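Local coordinates for orphan protein TM0875 (Thermotoga maritima, PDB 1O22) that is of unknown function but adopts a fold that was new when its structure was solved and assembles as a two-chain dimer, at residues Pro73-Pro82 with Asn99-Leu108. Sequence-based numbering, arbitrary orientation.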
# COMPACT_ATOMS: atom_id res chain seq x y z
N PRO A 73 -9.79 -12.17 12.79
CA PRO A 73 -9.49 -12.72 11.48
C PRO A 73 -8.17 -13.50 11.48
O PRO A 73 -7.25 -13.20 12.21
CB PRO A 73 -9.36 -11.45 10.61
CG PRO A 73 -9.02 -10.36 11.53
CD PRO A 73 -9.59 -10.71 12.86
N SER A 74 -8.12 -14.54 10.69
CA SER A 74 -6.87 -15.18 10.34
C SER A 74 -6.39 -14.87 8.94
O SER A 74 -5.20 -14.98 8.71
CB SER A 74 -7.00 -16.69 10.48
OG SER A 74 -7.17 -17.02 11.84
N PHE A 75 -7.28 -14.58 7.99
CA PHE A 75 -6.85 -14.23 6.61
C PHE A 75 -7.57 -12.98 6.12
O PHE A 75 -8.67 -12.73 6.53
CB PHE A 75 -7.12 -15.33 5.61
CG PHE A 75 -6.39 -16.55 5.88
CD1 PHE A 75 -5.12 -16.76 5.32
CD2 PHE A 75 -6.94 -17.52 6.73
CE1 PHE A 75 -4.42 -17.93 5.57
CE2 PHE A 75 -6.25 -18.67 7.00
CZ PHE A 75 -4.99 -18.89 6.43
N ALA A 76 -6.88 -12.18 5.31
CA ALA A 76 -7.45 -11.05 4.61
C ALA A 76 -7.56 -11.47 3.15
O ALA A 76 -6.61 -12.01 2.58
CB ALA A 76 -6.56 -9.84 4.76
N ILE A 77 -8.75 -11.32 2.58
CA ILE A 77 -9.02 -11.67 1.19
C ILE A 77 -9.28 -10.38 0.38
O ILE A 77 -10.09 -9.54 0.79
CB ILE A 77 -10.24 -12.57 1.13
CG1 ILE A 77 -10.05 -13.80 2.02
CG2 ILE A 77 -10.51 -13.01 -0.32
CD1 ILE A 77 -11.31 -14.54 2.29
N LYS A 78 -8.57 -10.19 -0.72
CA LYS A 78 -8.98 -9.18 -1.72
C LYS A 78 -9.80 -9.87 -2.79
O LYS A 78 -9.32 -10.77 -3.47
CB LYS A 78 -7.78 -8.48 -2.33
CG LYS A 78 -7.03 -7.61 -1.30
CD LYS A 78 -5.76 -6.99 -1.88
CE LYS A 78 -4.70 -6.83 -0.79
NZ LYS A 78 -3.47 -6.20 -1.31
N ALA A 79 -11.06 -9.50 -2.85
CA ALA A 79 -12.00 -10.03 -3.82
C ALA A 79 -12.46 -8.91 -4.77
O ALA A 79 -12.55 -7.76 -4.39
CB ALA A 79 -13.20 -10.60 -3.08
N LEU A 80 -12.83 -9.25 -5.98
CA LEU A 80 -13.37 -8.24 -6.89
C LEU A 80 -14.76 -8.70 -7.32
O LEU A 80 -14.99 -9.88 -7.56
CB LEU A 80 -12.46 -8.10 -8.12
CG LEU A 80 -10.96 -7.87 -7.90
CD1 LEU A 80 -10.15 -8.28 -9.08
CD2 LEU A 80 -10.73 -6.39 -7.59
N THR A 81 -15.68 -7.77 -7.43
CA THR A 81 -16.99 -8.02 -7.98
C THR A 81 -17.27 -7.20 -9.24
O THR A 81 -16.90 -6.04 -9.29
CB THR A 81 -18.02 -7.75 -6.85
OG1 THR A 81 -19.32 -7.87 -7.39
CG2 THR A 81 -17.91 -6.34 -6.33
N PRO A 82 -17.93 -7.78 -10.25
CA PRO A 82 -18.39 -7.06 -11.44
C PRO A 82 -19.70 -6.33 -11.25
O PRO A 82 -20.10 -5.67 -12.19
CB PRO A 82 -18.60 -8.18 -12.47
CG PRO A 82 -18.89 -9.39 -11.66
CD PRO A 82 -18.23 -9.22 -10.37
N ASN A 99 -20.20 -15.06 -5.86
CA ASN A 99 -19.58 -14.89 -7.17
C ASN A 99 -18.57 -13.72 -7.22
O ASN A 99 -18.73 -12.73 -7.96
CB ASN A 99 -20.64 -14.73 -8.26
CG ASN A 99 -20.07 -14.93 -9.66
OD1 ASN A 99 -19.40 -15.93 -9.91
ND2 ASN A 99 -20.30 -13.96 -10.55
N VAL A 100 -17.53 -13.85 -6.40
CA VAL A 100 -16.47 -12.87 -6.41
C VAL A 100 -15.19 -13.52 -6.88
O VAL A 100 -15.00 -14.72 -6.73
CB VAL A 100 -16.34 -12.17 -5.03
CG1 VAL A 100 -17.52 -11.26 -4.81
CG2 VAL A 100 -16.25 -13.14 -3.91
N PHE A 101 -14.33 -12.71 -7.48
CA PHE A 101 -13.01 -13.12 -7.88
C PHE A 101 -11.99 -12.88 -6.76
O PHE A 101 -11.76 -11.75 -6.36
CB PHE A 101 -12.61 -12.38 -9.15
CG PHE A 101 -11.30 -12.82 -9.72
CD1 PHE A 101 -11.25 -13.88 -10.58
CD2 PHE A 101 -10.13 -12.14 -9.42
CE1 PHE A 101 -10.06 -14.28 -11.15
CE2 PHE A 101 -8.93 -12.53 -9.98
CZ PHE A 101 -8.89 -13.60 -10.85
N VAL A 102 -11.37 -13.96 -6.27
CA VAL A 102 -10.31 -13.84 -5.28
C VAL A 102 -8.99 -13.52 -5.89
O VAL A 102 -8.44 -14.30 -6.62
CB VAL A 102 -10.18 -15.11 -4.47
CG1 VAL A 102 -9.05 -14.96 -3.40
CG2 VAL A 102 -11.49 -15.45 -3.84
N GLU A 103 -8.46 -12.36 -5.58
CA GLU A 103 -7.24 -11.90 -6.19
C GLU A 103 -6.00 -12.11 -5.30
O GLU A 103 -4.91 -12.42 -5.78
CB GLU A 103 -7.40 -10.42 -6.50
CG GLU A 103 -6.27 -9.86 -7.34
CD GLU A 103 -6.37 -8.38 -7.44
OE1 GLU A 103 -6.60 -7.73 -6.40
OE2 GLU A 103 -6.24 -7.87 -8.57
N GLU A 104 -6.17 -11.92 -4.00
CA GLU A 104 -5.08 -12.03 -3.02
C GLU A 104 -5.62 -12.61 -1.70
O GLU A 104 -6.76 -12.33 -1.30
CB GLU A 104 -4.41 -10.66 -2.77
CG GLU A 104 -3.92 -9.93 -4.03
CD GLU A 104 -3.07 -8.68 -3.76
OE1 GLU A 104 -2.59 -8.51 -2.61
OE2 GLU A 104 -2.85 -7.88 -4.71
N ILE A 105 -4.80 -13.41 -1.03
CA ILE A 105 -5.06 -13.91 0.33
C ILE A 105 -3.80 -13.62 1.14
O ILE A 105 -2.70 -13.88 0.68
CB ILE A 105 -5.33 -15.41 0.27
CG1 ILE A 105 -6.46 -15.73 -0.72
CG2 ILE A 105 -5.66 -16.00 1.66
CD1 ILE A 105 -6.34 -17.18 -1.23
N ASP A 106 -3.96 -13.06 2.33
CA ASP A 106 -2.84 -12.78 3.23
C ASP A 106 -3.15 -13.38 4.56
O ASP A 106 -4.24 -13.16 5.09
CB ASP A 106 -2.67 -11.28 3.41
CG ASP A 106 -1.89 -10.68 2.26
OD1 ASP A 106 -0.65 -10.81 2.28
OD2 ASP A 106 -2.44 -10.09 1.30
N TYR A 107 -2.20 -14.12 5.11
CA TYR A 107 -2.33 -14.73 6.43
C TYR A 107 -1.91 -13.67 7.44
O TYR A 107 -0.97 -12.96 7.20
CB TYR A 107 -1.43 -15.97 6.53
CG TYR A 107 -1.63 -16.80 7.80
CD1 TYR A 107 -2.90 -17.15 8.23
CD2 TYR A 107 -0.55 -17.21 8.56
CE1 TYR A 107 -3.08 -17.91 9.39
CE2 TYR A 107 -0.73 -17.96 9.72
CZ TYR A 107 -1.99 -18.31 10.12
OH TYR A 107 -2.18 -19.05 11.27
N LEU A 108 -2.66 -13.48 8.52
CA LEU A 108 -2.27 -12.46 9.48
C LEU A 108 -1.26 -13.05 10.45
O LEU A 108 -1.41 -14.20 10.86
CB LEU A 108 -3.51 -11.95 10.25
CG LEU A 108 -4.30 -10.89 9.46
CD1 LEU A 108 -5.09 -11.47 8.37
CD2 LEU A 108 -5.18 -10.12 10.43
O HOH W 1 -5.11 -9.74 1.11
O HOH W 2 -20.37 -10.71 -7.63
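K78 lays its aliphatic chain across the E104 side chain in an antiparallel strand pair interrupted by a classic beta bulge: strand 75-81, outermost within its own chain in the mixed sheet, against strand 100-111. In the bulge E103 and E104 both face K78: its carbonyl O takes a short bond from E103 N (2.8 Å) and a weak, longer one from E104 N, and the register slips by one residue. The K78 chain is bent at chi3 (-148°), which carries NZ to E104 OE1 at 2.8 Å in a salt bridge that meets the carboxylate from above its plane. E104 OE2 pairs in turn with K124 of the second subunit, so this carboxylate lies between two lysines; an alanine here would probably leave both K78 and that lysine without their shared anion. Strand 75-81 also pairs with an antiparallel strand of the second subunit, and the sheet runs on across the dimer interface. On the same face as K78, L80 lies beside F101, pointing the same way, with CD1 3.9 Å from F101 CD2. The opposite face carries I77 CG2 against V102 CG1 and, farther along, F75, whose ring sits obliquely to Y107 with the planes at 40°, while its CD1 reaches I105 CG2 at 3.8 Å. Back on the K78 face, a water donates to both A76 O and D106 OD2, the latter at 2.7 Å from the water oxygen.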